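Local coordinates for protein proteolytically activated form of PPO4 Tyrosinase (Agaricus bisporus var. bisporus H97, PDB 4OUA) that uses a pair of copper ions to hydroxylate monophenols and oxidise the resulting o-diphenols to o-quinones, the first step of melanin synthesis, at residues Y31-Q43 and I159-P172. Numbering follows the deposited sequence.
Sequences YIRALQAIQDKDQ and ITVRNPILRYSFHP
Pro164 packs against Ile32 and Leu35 where helix 25-39 of this tyrosinase, a dicopper enzyme, lies along the chain that leaves the β-hairpin 148-152/158-162. Pro164 CD sits 3.6 Å from Ile32 CG2, with the two side chains at about a right angle, while Ile165 CD1 reaches Ile32 CD1 and the edge of the Tyr31 ring. Just before the proline, Asn163 OD1 closes an Asx turn on the N of Ile165, and its ND2 bonds to the backbone oxygens of Glu142 and Leu146.

Gln39 is worth following from CB outward. CG lies anti to the carbonyl carbon (chi1 -72°) and the chain runs straight on from there, carrying the amide across to Pro164. Gln39 CB and CG rest against the Tyr168 ring, with Gln39 CG 3.7 Å from Tyr168 CD1. CD passes the same ring atom and brings Gln39 NE2 to Pro164 O, a 3.0 Å hydrogen bond. OE1 touches Pro164 CB and accepts a hydrogen bond from a water that in turn accepts from Ser169 N, so both ends of this buried amide are engaged. Farther out, the amide of Gln36 lies over one face of the Arg162 guanidinium.

Farther along the chain, Gln43 ties down residues 168-172 with its amide. Its OE1 receives Tyr168 OH in the carbonyl plane, on a lone pair, and the N of His171 from above that plane, while NE2 donates to Pro172 O. Cut back to alanine, this position would probably leave Tyr168 OH and His171 N without their shared acceptor and Pro172 O without this donor. Beneath that same OE1, which stands over the centre of its face, the His171 imidazole turns its edge to Gln39 O and Lys41 O, and His171 NE2 donates to Gln39 O at 2.6 Å, in the ring plane and nearly straight at 162°.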
loop_
_atom_site.group_PDB
_atom_site.type_symbol
_atom_site.label_atom_id
_atom_site.label_comp_id
_atom_site.label_asym_id
_atom_site.label_seq_id
_atom_site.Cartn_x
_atom_site.Cartn_y
_atom_site.Cartn_z
ATOM N N TYR A 31 -1.585 -10.242 12.150
ATOM C CA TYR A 31 -0.830 -9.576 11.097
ATOM C C TYR A 31 0.615 -10.071 11.061
ATOM O O TYR A 31 1.166 -10.324 9.991
ATOM C CB TYR A 31 -0.872 -8.057 11.289
ATOM C CG TYR A 31 -0.363 -7.278 10.098
ATOM C CD1 TYR A 31 -1.172 -7.064 8.989
ATOM C CD2 TYR A 31 0.925 -6.757 10.081
ATOM C CE1 TYR A 31 -0.714 -6.353 7.896
ATOM C CE2 TYR A 31 1.393 -6.045 8.991
ATOM C CZ TYR A 31 0.568 -5.846 7.902
ATOM O OH TYR A 31 1.026 -5.140 6.813
ATOM N N ILE A 32 1.221 -10.212 12.236
ATOM C CA ILE A 32 2.595 -10.693 12.342
ATOM C C ILE A 32 2.711 -12.149 11.899
ATOM O O ILE A 32 3.702 -12.545 11.284
ATOM C CB ILE A 32 3.129 -10.564 13.780
ATOM C CG1 ILE A 32 3.071 -9.107 14.246
ATOM C CG2 ILE A 32 4.549 -11.102 13.870
ATOM C CD1 ILE A 32 3.915 -8.164 13.420
ATOM N N ARG A 33 1.695 -12.943 12.217
ATOM C CA ARG A 33 1.674 -14.345 11.821
ATOM C C ARG A 33 1.437 -14.497 10.321
ATOM O O ARG A 33 2.157 -15.228 9.642
ATOM C CB ARG A 33 0.600 -15.109 12.597
ATOM C CG ARG A 33 0.891 -15.269 14.081
ATOM C CD ARG A 33 2.194 -16.018 14.313
ATOM N NE ARG A 33 2.289 -16.541 15.674
ATOM C CZ ARG A 33 3.355 -17.171 16.163
ATOM N NH1 ARG A 33 4.427 -17.355 15.404
ATOM N NH2 ARG A 33 3.349 -17.614 17.412
ATOM N N ALA A 34 0.424 -13.801 9.811
ATOM C CA ALA A 34 0.036 -13.924 8.410
ATOM C C ALA A 34 1.094 -13.342 7.484
ATOM O O ALA A 34 1.340 -13.871 6.400
ATOM C CB ALA A 34 -1.305 -13.249 8.171
ATOM N N LEU A 35 1.718 -12.251 7.915
ATOM C CA LEU A 35 2.757 -11.606 7.119
ATOM C C LEU A 35 3.996 -12.493 7.022
ATOM O O LEU A 35 4.620 -12.595 5.964
ATOM C CB LEU A 35 3.118 -10.244 7.712
ATOM C CG LEU A 35 4.150 -9.423 6.943
ATOM C CD1 LEU A 35 3.714 -9.229 5.502
ATOM C CD2 LEU A 35 4.366 -8.086 7.624
ATOM N N GLN A 36 4.349 -13.135 8.130
ATOM C CA GLN A 36 5.456 -14.078 8.135
ATOM C C GLN A 36 5.100 -15.297 7.288
ATOM O O GLN A 36 5.955 -15.883 6.628
ATOM C CB GLN A 36 5.800 -14.498 9.567
ATOM C CG GLN A 36 6.991 -15.437 9.680
ATOM C CD GLN A 36 8.311 -14.741 9.417
ATOM O OE1 GLN A 36 8.653 -13.762 10.082
ATOM N NE2 GLN A 36 9.061 -15.242 8.442
ATOM N N ALA A 37 3.824 -15.661 7.304
ATOM C CA ALA A 37 3.347 -16.832 6.578
ATOM C C ALA A 37 3.489 -16.664 5.068
ATOM O O ALA A 37 3.920 -17.584 4.372
ATOM C CB ALA A 37 1.899 -17.118 6.943
ATOM N N ILE A 38 3.123 -15.491 4.563
ATOM C CA ILE A 38 3.177 -15.232 3.129
ATOM C C ILE A 38 4.596 -14.891 2.676
ATOM O O ILE A 38 4.928 -15.022 1.497
ATOM C CB ILE A 38 2.221 -14.093 2.721
ATOM C CG1 ILE A 38 2.626 -12.781 3.393
ATOM C CG2 ILE A 38 0.787 -14.453 3.074
ATOM C CD1 ILE A 38 1.754 -11.607 3.006
ATOM N N GLN A 39 5.430 -14.451 3.613
ATOM C CA GLN A 39 6.832 -14.189 3.313
ATOM C C GLN A 39 7.611 -15.496 3.212
ATOM O O GLN A 39 8.617 -15.580 2.507
ATOM C CB GLN A 39 7.463 -13.287 4.377
ATOM C CG GLN A 39 7.006 -11.840 4.331
ATOM C CD GLN A 39 7.748 -10.967 5.329
ATOM O OE1 GLN A 39 8.544 -11.459 6.130
ATOM N NE2 GLN A 39 7.493 -9.663 5.280
ATOM N N ASP A 40 7.134 -16.516 3.919
ATOM C CA ASP A 40 7.808 -17.807 3.944
ATOM C C ASP A 40 7.288 -18.744 2.858
ATOM O O ASP A 40 7.821 -19.837 2.669
ATOM C CB ASP A 40 7.656 -18.461 5.320
ATOM C CG ASP A 40 8.363 -17.684 6.416
ATOM O OD1 ASP A 40 9.391 -17.036 6.123
ATOM O OD2 ASP A 40 7.891 -17.718 7.572
ATOM N N LYS A 41 6.250 -18.317 2.147
ATOM C CA LYS A 41 5.716 -19.098 1.036
ATOM C C LYS A 41 6.705 -19.148 -0.125
ATOM O O LYS A 41 7.563 -18.277 -0.260
ATOM C CB LYS A 41 4.382 -18.524 0.553
ATOM C CG LYS A 41 3.202 -18.798 1.470
ATOM C CD LYS A 41 1.918 -18.234 0.879
ATOM C CE LYS A 41 0.724 -18.483 1.786
ATOM N NZ LYS A 41 -0.504 -17.805 1.283
ATOM N N ASP A 42 6.579 -20.179 -0.956
ATOM C CA ASP A 42 7.412 -20.319 -2.144
ATOM C C ASP A 42 7.197 -19.135 -3.082
ATOM O O ASP A 42 6.061 -18.744 -3.348
ATOM C CB ASP A 42 7.101 -21.637 -2.856
ATOM C CG ASP A 42 7.841 -21.782 -4.168
ATOM O OD1 ASP A 42 8.984 -21.292 -4.271
ATOM O OD2 ASP A 42 7.276 -22.393 -5.101
ATOM N N GLN A 43 8.289 -18.565 -3.583
ATOM C CA GLN A 43 8.208 -17.355 -4.396
ATOM C C GLN A 43 7.513 -17.581 -5.737
ATOM O O GLN A 43 7.178 -16.626 -6.435
ATOM C CB GLN A 43 9.605 -16.779 -4.625
ATOM C CG GLN A 43 10.186 -16.092 -3.399
ATOM C CD GLN A 43 11.521 -15.435 -3.673
ATOM O OE1 GLN A 43 12.034 -14.676 -2.849
ATOM N NE2 GLN A 43 12.094 -15.724 -4.835
ATOM N N ILE A 159 4.158 -14.102 23.686
ATOM C CA ILE A 159 5.511 -14.420 23.249
ATOM C C ILE A 159 6.097 -13.295 22.405
ATOM O O ILE A 159 5.396 -12.351 22.041
ATOM C CB ILE A 159 5.549 -15.719 22.435
ATOM C CG1 ILE A 159 5.054 -15.464 21.010
ATOM C CG2 ILE A 159 4.726 -16.796 23.122
ATOM C CD1 ILE A 159 5.225 -16.649 20.085
ATOM N N THR A 160 7.386 -13.401 22.097
ATOM C CA THR A 160 8.043 -12.425 21.237
ATOM C C THR A 160 8.721 -13.119 20.062
ATOM O O THR A 160 9.643 -13.915 20.242
ATOM C CB THR A 160 9.084 -11.590 22.008
ATOM O OG1 THR A 160 10.148 -12.436 22.457
ATOM C CG2 THR A 160 8.436 -10.910 23.206
ATOM N N VAL A 161 8.248 -12.818 18.857
ATOM C CA VAL A 161 8.813 -13.395 17.644
ATOM C C VAL A 161 9.452 -12.300 16.801
ATOM O O VAL A 161 9.200 -11.116 17.024
ATOM C CB VAL A 161 7.745 -14.126 16.813
ATOM C CG1 VAL A 161 7.056 -15.182 17.657
ATOM C CG2 VAL A 161 6.731 -13.135 16.267
ATOM N N ARG A 162 10.279 -12.693 15.838
ATOM C CA ARG A 162 10.969 -11.720 14.999
ATOM C C ARG A 162 9.974 -10.925 14.158
ATOM O O ARG A 162 8.950 -11.452 13.719
ATOM C CB ARG A 162 12.005 -12.406 14.106
ATOM C CG ARG A 162 11.442 -13.397 13.099
ATOM C CD ARG A 162 12.579 -14.122 12.385
ATOM N NE ARG A 162 12.120 -14.944 11.269
ATOM C CZ ARG A 162 11.502 -16.112 11.408
ATOM N NH1 ARG A 162 11.256 -16.593 12.619
ATOM N NH2 ARG A 162 11.122 -16.797 10.338
ATOM N N ASN A 163 10.286 -9.650 13.948
ATOM C CA ASN A 163 9.386 -8.732 13.263
ATOM C C ASN A 163 9.491 -8.836 11.745
ATOM O O ASN A 163 10.520 -8.487 11.165
ATOM C CB ASN A 163 9.671 -7.296 13.705
ATOM C CG ASN A 163 8.554 -6.341 13.341
ATOM O OD1 ASN A 163 7.668 -6.671 12.551
ATOM N ND2 ASN A 163 8.590 -5.144 13.916
ATOM N N PRO A 164 8.420 -9.315 11.095
ATOM C CA PRO A 164 8.378 -9.445 9.636
ATOM C C PRO A 164 8.073 -8.118 8.944
ATOM O O PRO A 164 8.135 -8.033 7.719
ATOM C CB PRO A 164 7.248 -10.449 9.412
ATOM C CG PRO A 164 6.325 -10.211 10.556
ATOM C CD PRO A 164 7.196 -9.835 11.730
ATOM N N ILE A 165 7.751 -7.097 9.730
ATOM C CA ILE A 165 7.390 -5.792 9.188
ATOM C C ILE A 165 8.620 -4.979 8.787
ATOM O O ILE A 165 8.552 -4.142 7.887
ATOM C CB ILE A 165 6.553 -4.979 10.199
ATOM C CG1 ILE A 165 5.271 -5.735 10.552
ATOM C CG2 ILE A 165 6.222 -3.606 9.644
ATOM C CD1 ILE A 165 4.361 -4.985 11.499
ATOM N N LEU A 166 9.743 -5.232 9.452
ATOM C CA LEU A 166 10.970 -4.490 9.183
ATOM C C LEU A 166 11.504 -4.727 7.772
ATOM O O LEU A 166 11.861 -3.783 7.069
ATOM C CB LEU A 166 12.049 -4.851 10.206
ATOM C CG LEU A 166 11.812 -4.399 11.648
ATOM C CD1 LEU A 166 13.052 -4.640 12.491
ATOM C CD2 LEU A 166 11.407 -2.936 11.699
ATOM N N ARG A 167 11.553 -5.987 7.356
ATOM C CA ARG A 167 12.178 -6.332 6.086
ATOM C C ARG A 167 11.685 -7.670 5.549
ATOM O O ARG A 167 11.231 -8.524 6.310
ATOM C CB ARG A 167 13.697 -6.375 6.251
ATOM C CG ARG A 167 14.165 -7.454 7.220
ATOM C CD ARG A 167 15.642 -7.331 7.542
ATOM N NE ARG A 167 15.955 -6.082 8.229
ATOM C CZ ARG A 167 15.897 -5.915 9.547
ATOM N NH1 ARG A 167 15.527 -6.919 10.331
ATOM N NH2 ARG A 167 16.205 -4.741 10.082
ATOM N N TYR A 168 11.777 -7.846 4.235
ATOM C CA TYR A 168 11.515 -9.142 3.620
ATOM C C TYR A 168 12.826 -9.824 3.250
ATOM O O TYR A 168 13.747 -9.183 2.740
ATOM C CB TYR A 168 10.635 -8.998 2.378
ATOM C CG TYR A 168 10.548 -10.266 1.558
ATOM C CD1 TYR A 168 9.864 -11.377 2.034
ATOM C CD2 TYR A 168 11.152 -10.354 0.312
ATOM C CE1 TYR A 168 9.784 -12.542 1.292
ATOM C CE2 TYR A 168 11.077 -11.515 -0.438
ATOM C CZ TYR A 168 10.391 -12.605 0.056
ATOM O OH TYR A 168 10.313 -13.761 -0.685
ATOM N N SER A 169 12.909 -11.123 3.512
ATOM C CA SER A 169 14.093 -11.894 3.161
ATOM C C SER A 169 13.854 -12.676 1.876
ATOM O O SER A 169 13.002 -13.560 1.832
ATOM C CB SER A 169 14.479 -12.845 4.295
ATOM O OG SER A 169 14.751 -12.137 5.494
ATOM N N PHE A 170 14.602 -12.340 0.829
ATOM C CA PHE A 170 14.480 -13.039 -0.443
ATOM C C PHE A 170 14.973 -14.478 -0.322
ATOM O O PHE A 170 15.982 -14.748 0.331
ATOM C CB PHE A 170 15.256 -12.308 -1.540
ATOM C CG PHE A 170 14.665 -10.979 -1.922
ATOM C CD1 PHE A 170 15.054 -9.818 -1.275
ATOM C CD2 PHE A 170 13.722 -10.892 -2.934
ATOM C CE1 PHE A 170 14.511 -8.596 -1.626
ATOM C CE2 PHE A 170 13.176 -9.673 -3.290
ATOM C CZ PHE A 170 13.570 -8.523 -2.636
ATOM N N HIS A 171 14.250 -15.398 -0.953
ATOM C CA HIS A 171 14.620 -16.807 -0.946
ATOM C C HIS A 171 14.135 -17.503 -2.213
ATOM O O HIS A 171 13.053 -18.088 -2.237
ATOM C CB HIS A 171 14.060 -17.505 0.297
ATOM C CG HIS A 171 12.609 -17.229 0.547
ATOM N ND1 HIS A 171 11.599 -17.924 -0.081
ATOM C CD2 HIS A 171 12.000 -16.329 1.355
ATOM C CE1 HIS A 171 10.431 -17.466 0.330
ATOM N NE2 HIS A 171 10.646 -16.497 1.202
ATOM N N PRO A 172 14.946 -17.441 -3.278
ATOM C CA PRO A 172 16.228 -16.736 -3.269
ATOM C C PRO A 172 16.109 -15.322 -3.827
ATOM O O PRO A 172 14.998 -14.853 -4.080
ATOM C CB PRO A 172 17.089 -17.603 -4.182
ATOM C CG PRO A 172 16.109 -18.083 -5.217
ATOM C CD PRO A 172 14.761 -18.209 -4.523
HETATM O O HOH W 1 7.481 -13.426 12.803
HETATM O O HOH W 2 10.954 -12.620 5.264
#